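Local coordinates for chemotaxis protein motB (Helicobacter pylori, PDB 3CYP), which is a stator component of the flagellar motor, probably acting with MotA and fastening it to the cell wall through this OmpA-like C-terminal domain, at residues M20-E24 and V72-Y76; A66-M70 and L83-S87. Residues are numbered along the deposited sequence.

Interaction 1 (M20-E24 and V72-Y76); sequences MLYIE and VLIQY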
ATOM      1  N   MET B  20       3.482 -18.403   2.376  1.00 16.87           N
ATOM      2  CA  MET B  20       2.375 -18.023   3.302  1.00 16.57           C
ATOM      3  C   MET B  20       2.807 -18.274   4.747  1.00 17.41           C
ATOM      4  O   MET B  20       2.637 -17.436   5.639  1.00 16.91           O
ATOM      5  CB  MET B  20       1.113 -18.822   3.009  1.00 17.44           C
ATOM      6  CG  MET B  20       0.447 -18.374   1.735  1.00 16.97           C
ATOM      7  SD  MET B  20      -0.248 -16.687   1.828  1.00 18.64           S
ATOM      8  CE  MET B  20      -1.666 -16.950   2.931  1.00 17.26           C
ATOM      9  N   LEU B  21       3.415 -19.428   4.978  1.00 17.32           N
ATOM     10  CA  LEU B  21       3.852 -19.782   6.318  1.00 16.79           C
ATOM     11  C   LEU B  21       4.912 -18.816   6.826  1.00 15.85           C
ATOM     12  O   LEU B  21       4.913 -18.469   8.004  1.00 16.23           O
ATOM     13  CB  LEU B  21       4.448 -21.176   6.356  1.00 18.67           C
ATOM     14  CG  LEU B  21       3.435 -22.289   6.449  1.00 21.53           C
ATOM     15  CD1 LEU B  21       4.175 -23.601   6.059  1.00 21.13           C
ATOM     16  CD2 LEU B  21       2.851 -22.325   7.844  1.00 25.75           C
ATOM     17  N   TYR B  22       5.802 -18.396   5.952  1.00 15.21           N
ATOM     18  CA  TYR B  22       6.893 -17.483   6.352  1.00 15.22           C
ATOM     19  C   TYR B  22       6.295 -16.087   6.579  1.00 14.17           C
ATOM     20  O   TYR B  22       6.585 -15.425   7.610  1.00 13.26           O
ATOM     21  CB  TYR B  22       8.023 -17.469   5.325  1.00 15.52           C
ATOM     22  CG  TYR B  22       9.261 -16.673   5.699  1.00 16.06           C
ATOM     23  CD1 TYR B  22       9.540 -16.321   7.013  1.00 16.85           C
ATOM     24  CD2 TYR B  22      10.176 -16.302   4.730  1.00 14.95           C
ATOM     25  CE1 TYR B  22      10.653 -15.609   7.332  1.00 15.13           C
ATOM     26  CE2 TYR B  22      11.297 -15.562   5.027  1.00 15.89           C
ATOM     27  CZ  TYR B  22      11.551 -15.240   6.350  1.00 15.76           C
ATOM     28  OH  TYR B  22      12.666 -14.508   6.658  1.00 19.32           O
ATOM     29  N   ILE B  23       5.421 -15.656   5.680  1.00 14.00           N
ATOM     30  CA  ILE B  23       4.735 -14.350   5.903  1.00 14.00           C
ATOM     31  C   ILE B  23       3.980 -14.333   7.237  1.00 13.82           C
ATOM     32  O   ILE B  23       3.993 -13.362   7.973  1.00 12.78           O
ATOM     33  CB  ILE B  23       3.796 -14.001   4.742  1.00 13.29           C
ATOM     34  CG1 ILE B  23       4.577 -13.791   3.458  1.00 12.44           C
ATOM     35  CG2 ILE B  23       2.962 -12.733   5.061  1.00 14.75           C
ATOM     36  CD1 ILE B  23       3.733 -13.762   2.229  1.00 12.70           C
ATOM     37  N   GLU B  24       3.372 -15.468   7.602  1.00 13.26           N
ATOM     38  CA  GLU B  24       2.640 -15.563   8.857  1.00 14.27           C
ATOM     39  C   GLU B  24       3.583 -15.345  10.043  1.00 13.67           C
ATOM     40  O   GLU B  24       3.185 -14.758  11.055  1.00 13.49           O
ATOM     41  CB  GLU B  24       2.023 -16.971   8.928  1.00 14.39           C
ATOM     42  CG  GLU B  24       1.185 -17.312  10.105  1.00 16.27           C
ATOM     43  CD  GLU B  24       0.694 -18.760   9.961  1.00 20.00           C
ATOM     44  OE1 GLU B  24       0.186 -19.073   8.863  1.00 20.74           O
ATOM     45  OE2 GLU B  24       0.871 -19.554  10.910  1.00 28.18           O
ATOM     46  N   VAL B  72      -1.271 -10.012   2.482  1.00 12.18           N
ATOM     47  CA  VAL B  72      -1.190 -11.179   3.358  1.00 12.81           C
ATOM     48  C   VAL B  72      -0.864 -10.832   4.789  1.00 11.87           C
ATOM     49  O   VAL B  72      -1.511 -11.303   5.728  1.00 11.75           O
ATOM     50  CB  VAL B  72      -0.262 -12.265   2.831  1.00 12.80           C
ATOM     51  CG1 VAL B  72      -0.217 -13.431   3.837  1.00 14.28           C
ATOM     52  CG2 VAL B  72      -0.791 -12.753   1.477  1.00 13.99           C
ATOM     53  N   LEU B  73       0.087  -9.913   4.986  1.00 11.44           N
ATOM     54  CA  LEU B  73       0.364  -9.464   6.342  1.00 11.48           C
ATOM     55  C   LEU B  73      -0.908  -8.920   7.042  1.00 11.43           C
ATOM     56  O   LEU B  73      -1.149  -9.110   8.248  1.00 12.47           O
ATOM     57  CB  LEU B  73       1.451  -8.366   6.397  1.00 12.05           C
ATOM     58  CG  LEU B  73       2.851  -8.878   6.026  1.00 11.55           C
ATOM     59  CD1 LEU B  73       3.819  -7.736   5.691  1.00 14.07           C
ATOM     60  CD2 LEU B  73       3.387  -9.796   7.124  1.00 13.34           C
ATOM     61  N   ILE B  74      -1.680  -8.153   6.301  1.00 11.80           N
ATOM     62  CA  ILE B  74      -2.905  -7.573   6.834  1.00 13.39           C
ATOM     63  C   ILE B  74      -3.954  -8.653   7.124  1.00 13.27           C
ATOM     64  O   ILE B  74      -4.612  -8.628   8.153  1.00 13.88           O
ATOM     65  CB  ILE B  74      -3.452  -6.482   5.887  1.00 14.10           C
ATOM     66  CG1 ILE B  74      -2.497  -5.290   5.908  1.00 14.75           C
ATOM     67  CG2 ILE B  74      -4.908  -6.062   6.262  1.00 14.02           C
ATOM     68  CD1 ILE B  74      -2.701  -4.286   4.725  1.00 14.79           C
ATOM     69  N   GLN B  75      -4.058  -9.619   6.243  1.00 13.92           N
ATOM     70  CA  GLN B  75      -4.887 -10.799   6.544  1.00 14.77           C
ATOM     71  C   GLN B  75      -4.538 -11.481   7.862  1.00 15.16           C
ATOM     72  O   GLN B  75      -5.399 -12.011   8.541  1.00 15.19           O
ATOM     73  CB  GLN B  75      -4.794 -11.836   5.417  1.00 15.34           C
ATOM     74  CG  GLN B  75      -5.457 -11.402   4.138  1.00 16.48           C
ATOM     75  CD  GLN B  75      -5.411 -12.486   3.087  1.00 17.73           C
ATOM     76  OE1 GLN B  75      -4.367 -12.750   2.507  1.00 16.67           O
ATOM     77  NE2 GLN B  75      -6.558 -13.176   2.869  1.00 19.64           N
ATOM     78  N   TYR B  76      -3.243 -11.544   8.169  1.00 13.92           N
ATOM     79  CA  TYR B  76      -2.760 -12.150   9.402  1.00 14.89           C
ATOM     80  C   TYR B  76      -2.802 -11.194  10.619  1.00 15.00           C
ATOM     81  O   TYR B  76      -2.316 -11.551  11.714  1.00 16.17           O
ATOM     82  CB  TYR B  76      -1.367 -12.682   9.173  1.00 15.65           C
ATOM     83  CG  TYR B  76      -1.253 -13.993   8.374  1.00 15.81           C
ATOM     84  CD1 TYR B  76      -0.438 -14.094   7.253  1.00 16.17           C
ATOM     85  CD2 TYR B  76      -1.923 -15.127   8.800  1.00 18.65           C
ATOM     86  CE1 TYR B  76      -0.287 -15.334   6.554  1.00 17.57           C
ATOM     87  CE2 TYR B  76      -1.775 -16.334   8.141  1.00 18.61           C
ATOM     88  CZ  TYR B  76      -0.960 -16.438   7.033  1.00 18.67           C
ATOM     89  OH  TYR B  76      -0.844 -17.676   6.407  1.00 20.60           O
TER
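Helix-to-helix packing by a mainly apolar interface joins residues 20-24, on helix 17-30, to residues 72-76, the last turn of helix 58-75 and the residue after it, in the OmpA-like domain. The principle illustrated is that one branched side chain can serve several partners when it sits where the helices come close. Ile23 CA lies 6.6 Å from Leu73 CA. The Ile23 side chain points at the other helix, and its CG2 meets Val72 CG1 at 3.5 Å and Leu73 CD2 at 3.6 Å. The same methyl approaches the edge of the Tyr76 ring, 4.3 Å from CD1. Tyr76, the first residue to leave helical geometry, lays its ring along helix 17-30: Glu24 CB stands over one face in a CH-pi contact, 3.8 Å from the centroid, while Glu24 OE1 comes to 3.0 Å from Tyr76 OH. Met20 curls in from one side, bringing SD to 3.8 Å from Val72 CG1 and CE to 4.2 Å from Tyr76 CZ. Ile15, in the loop preceding helix 17-30, touches Met20, Ile23 and Val72. Further along that helix, Ile26, Ala27 and Ile30 continue the packing against Leu73, which also reaches Leu83 of strand 83-87.

Interaction 2 (A66-M70 and L83-S87); sequences AYRVM and LSFSS
A helix laid against a sheet must fit its side chains to the residues that the strand projects toward it, and the packing of residues 66-70 on residues 83-87 is a compact case. The first segment is regular helix, with Met70 N hydrogen-bonded to Ala66 O at 2.9 Å; the second is extended strand. Their axes run nearly antiparallel, at 161°, and approach to 7.9 Å, with Ala66 CA 5.8 Å from Phe85 CA. Leu83 and Phe85 point toward the helix, Ser84 and Ser86 away. The main bump is Phe85: with chi1 p (77°), its ring enters the hollow bounded by Ala66, Tyr67 and Met70. Small Ala66 permits the close approach, its CB lying 4.0 Å from Phe85 CB and 3.8 Å from Ser86 O. Tyr67 CB covers one face of the Phe85 ring in a CH-pi contact, 4.1 Å from the centroid, while the two rings sit obliquely, centroids 5.7 Å apart and planes at 53°. Met70, t at chi1 and chi2 and p at chi3, extends between Leu83 and Phe85: CG meets Leu83 CD1 at 4.0 Å, SD reaches Ser84 C at 3.7 Å, CE lies 3.8 Å from Phe85 CD1, and SD stands 5.2 Å from the centroid of the Phe85 ring in an oblique Met-aromatic contact. This is the interior of a beta-alpha-beta crossover, in which helix 58-75 links the parallel neighbours 38-44 and 83-87. Asn40 ND2 of strand 38-44 hydrogen-bonds to the hydroxyls of Ser84 and Ser86, and the second subunit packs its Tyr67 on Met70 and its Leu83 on Phe85.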
ATOM      1  N   ALA B  66       5.170  -6.875  -3.872  1.00 11.69           N
ATOM      2  CA  ALA B  66       5.174  -6.196  -2.573  1.00 12.25           C
ATOM      3  C   ALA B  66       3.758  -6.013  -2.073  1.00 11.54           C
ATOM      4  O   ALA B  66       3.462  -6.270  -0.899  1.00 12.85           O
ATOM      5  CB  ALA B  66       5.890  -4.887  -2.677  1.00 12.66           C
ATOM      6  N   TYR B  67       2.863  -5.543  -2.946  1.00 13.26           N
ATOM      7  CA  TYR B  67       1.463  -5.342  -2.574  1.00 13.16           C
ATOM      8  C   TYR B  67       0.820  -6.647  -2.059  1.00 12.48           C
ATOM      9  O   TYR B  67       0.160  -6.682  -1.032  1.00 12.36           O
ATOM     10  CB  TYR B  67       0.708  -4.769  -3.776  1.00 14.07           C
ATOM     11  CG  TYR B  67      -0.795  -4.751  -3.595  1.00 15.25           C
ATOM     12  CD1 TYR B  67      -1.378  -3.993  -2.587  1.00 15.67           C
ATOM     13  CD2 TYR B  67      -1.629  -5.534  -4.385  1.00 16.60           C
ATOM     14  CE1 TYR B  67      -2.767  -3.995  -2.375  1.00 15.91           C
ATOM     15  CE2 TYR B  67      -3.027  -5.523  -4.198  1.00 17.18           C
ATOM     16  CZ  TYR B  67      -3.577  -4.732  -3.199  1.00 16.93           C
ATOM     17  OH  TYR B  67      -4.954  -4.673  -2.978  1.00 19.75           O
ATOM     18  N   ARG B  68       1.040  -7.740  -2.789  1.00 12.75           N
ATOM     19  CA  ARG B  68       0.460  -9.020  -2.434  1.00 14.40           C
ATOM     20  C   ARG B  68       0.971  -9.511  -1.091  1.00 12.58           C
ATOM     21  O   ARG B  68       0.201  -9.996  -0.289  1.00 13.80           O
ATOM     22  CB  ARG B  68       0.726 -10.064  -3.530  1.00 14.16           C
ATOM     23  CG  ARG B  68      -0.186  -9.798  -4.742  1.00 17.44           C
ATOM     24  CD  ARG B  68       0.053 -10.691  -5.917  1.00 20.98           C
ATOM     25  NE  ARG B  68       0.350 -12.080  -5.579  1.00 26.24           N
ATOM     26  CZ  ARG B  68      -0.546 -13.044  -5.358  1.00 29.25           C
ATOM     27  NH1 ARG B  68      -1.853 -12.808  -5.379  1.00 33.16           N
ATOM     28  NH2 ARG B  68      -0.129 -14.262  -5.088  1.00 30.99           N
ATOM     29  N   VAL B  69       2.264  -9.354  -0.845  1.00 12.27           N
ATOM     30  CA  VAL B  69       2.828  -9.725   0.447  1.00 12.97           C
ATOM     31  C   VAL B  69       2.169  -8.865   1.519  1.00 12.17           C
ATOM     32  O   VAL B  69       1.787  -9.336   2.602  1.00 11.85           O
ATOM     33  CB  VAL B  69       4.345  -9.639   0.475  1.00 12.63           C
ATOM     34  CG1 VAL B  69       4.868  -9.698   1.927  1.00 13.38           C
ATOM     35  CG2 VAL B  69       4.909 -10.814  -0.363  1.00 12.48           C
ATOM     36  N   MET B  70       2.079  -7.562   1.261  1.00 12.31           N
ATOM     37  CA  MET B  70       1.443  -6.636   2.235  1.00 12.71           C
ATOM     38  C   MET B  70      -0.015  -7.044   2.584  1.00 12.58           C
ATOM     39  O   MET B  70      -0.423  -7.019   3.768  1.00 12.47           O
ATOM     40  CB  MET B  70       1.501  -5.187   1.742  1.00 12.87           C
ATOM     41  CG  MET B  70       1.185  -4.235   2.845  1.00 13.14           C
ATOM     42  SD  MET B  70       0.956  -2.529   2.231  1.00 13.83           S
ATOM     43  CE  MET B  70      -0.559  -2.689   1.291  1.00 18.83           C
ATOM     44  N   LEU B  83       1.800  -0.262   7.930  1.00 14.62           N
ATOM     45  CA  LEU B  83       2.291  -0.831   6.677  1.00 13.01           C
ATOM     46  C   LEU B  83       2.319   0.124   5.494  1.00 12.54           C
ATOM     47  O   LEU B  83       1.487   1.046   5.382  1.00 14.22           O
ATOM     48  CB  LEU B  83       1.440  -2.043   6.285  1.00 12.65           C
ATOM     49  CG  LEU B  83       1.739  -3.312   7.046  1.00 13.57           C
ATOM     50  CD1 LEU B  83       0.571  -4.287   6.820  1.00 13.97           C
ATOM     51  CD2 LEU B  83       3.082  -3.933   6.611  1.00 12.88           C
ATOM     52  N   SER B  84       3.271  -0.111   4.599  1.00 11.63           N
ATOM     53  CA  SER B  84       3.321   0.485   3.275  1.00 11.58           C
ATOM     54  C   SER B  84       4.029  -0.508   2.370  1.00 12.89           C
ATOM     55  O   SER B  84       4.657  -1.453   2.856  1.00 13.19           O
ATOM     56  CB  SER B  84       4.075   1.795   3.324  1.00 12.54           C
ATOM     57  OG  SER B  84       5.409   1.628   3.691  1.00 12.61           O
ATOM     58  N   PHE B  85       3.925  -0.286   1.066  1.00 12.91           N
ATOM     59  CA  PHE B  85       4.686  -1.079   0.083  1.00 12.84           C
ATOM     60  C   PHE B  85       5.379  -0.198  -0.929  1.00 13.20           C
ATOM     61  O   PHE B  85       4.912   0.936  -1.222  1.00 14.08           O
ATOM     62  CB  PHE B  85       3.817  -2.128  -0.602  1.00 13.56           C
ATOM     63  CG  PHE B  85       2.897  -1.583  -1.685  1.00 12.21           C
ATOM     64  CD1 PHE B  85       1.668  -0.996  -1.346  1.00 15.99           C
ATOM     65  CD2 PHE B  85       3.267  -1.639  -3.030  1.00 16.40           C
ATOM     66  CE1 PHE B  85       0.814  -0.519  -2.339  1.00 15.83           C
ATOM     67  CE2 PHE B  85       2.405  -1.138  -4.018  1.00 15.56           C
ATOM     68  CZ  PHE B  85       1.188  -0.578  -3.653  1.00 13.13           C
ATOM     69  N   SER B  86       6.492  -0.695  -1.449  1.00 13.57           N
ATOM     70  CA  SER B  86       7.295   0.076  -2.363  1.00 14.71           C
ATOM     71  C   SER B  86       7.836  -0.816  -3.429  1.00 15.57           C
ATOM     72  O   SER B  86       8.264  -1.928  -3.159  1.00 16.38           O
ATOM     73  CB  SER B  86       8.414   0.805  -1.649  1.00 15.09           C
ATOM     74  OG  SER B  86       7.929   1.716  -0.678  1.00 15.85           O
ATOM     75  N   SER B  87       7.802  -0.329  -4.654  1.00 15.96           N
ATOM     76  CA  SER B  87       8.406  -1.056  -5.769  1.00 17.39           C
ATOM     77  C   SER B  87       9.774  -0.503  -6.119  1.00 17.65           C
ATOM     78  O   SER B  87       9.913   0.683  -6.384  1.00 17.30           O
ATOM     79  CB  SER B  87       7.501  -1.012  -6.995  1.00 18.53           C
ATOM     80  OG  SER B  87       8.238  -1.639  -8.052  1.00 18.40           O
TER

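Overall arrangement
Helix 58-75 is common to both contacts and shows how one helix can serve two kinds of neighbour. Interaction 2 is buried and holds it to a strand of the sheet; interaction 1, about 12 Å away between centres, is partly buried and holds its C-terminal end to helix 17-30. Both use a methionine and an aromatic ring, but in interaction 2 these, Met70 and Phe85, are buried beside the subunit interface, whereas in interaction 1 Met20, Glu24 and Tyr76 form the partly exposed margin of an aliphatic centre of Ile23, Val72 and Leu73. The two contacts touch, with Ile74 CG1 3.4 Å from Leu83 CD1 and Ile23 CD1 4.1 Å from Val69 CG2.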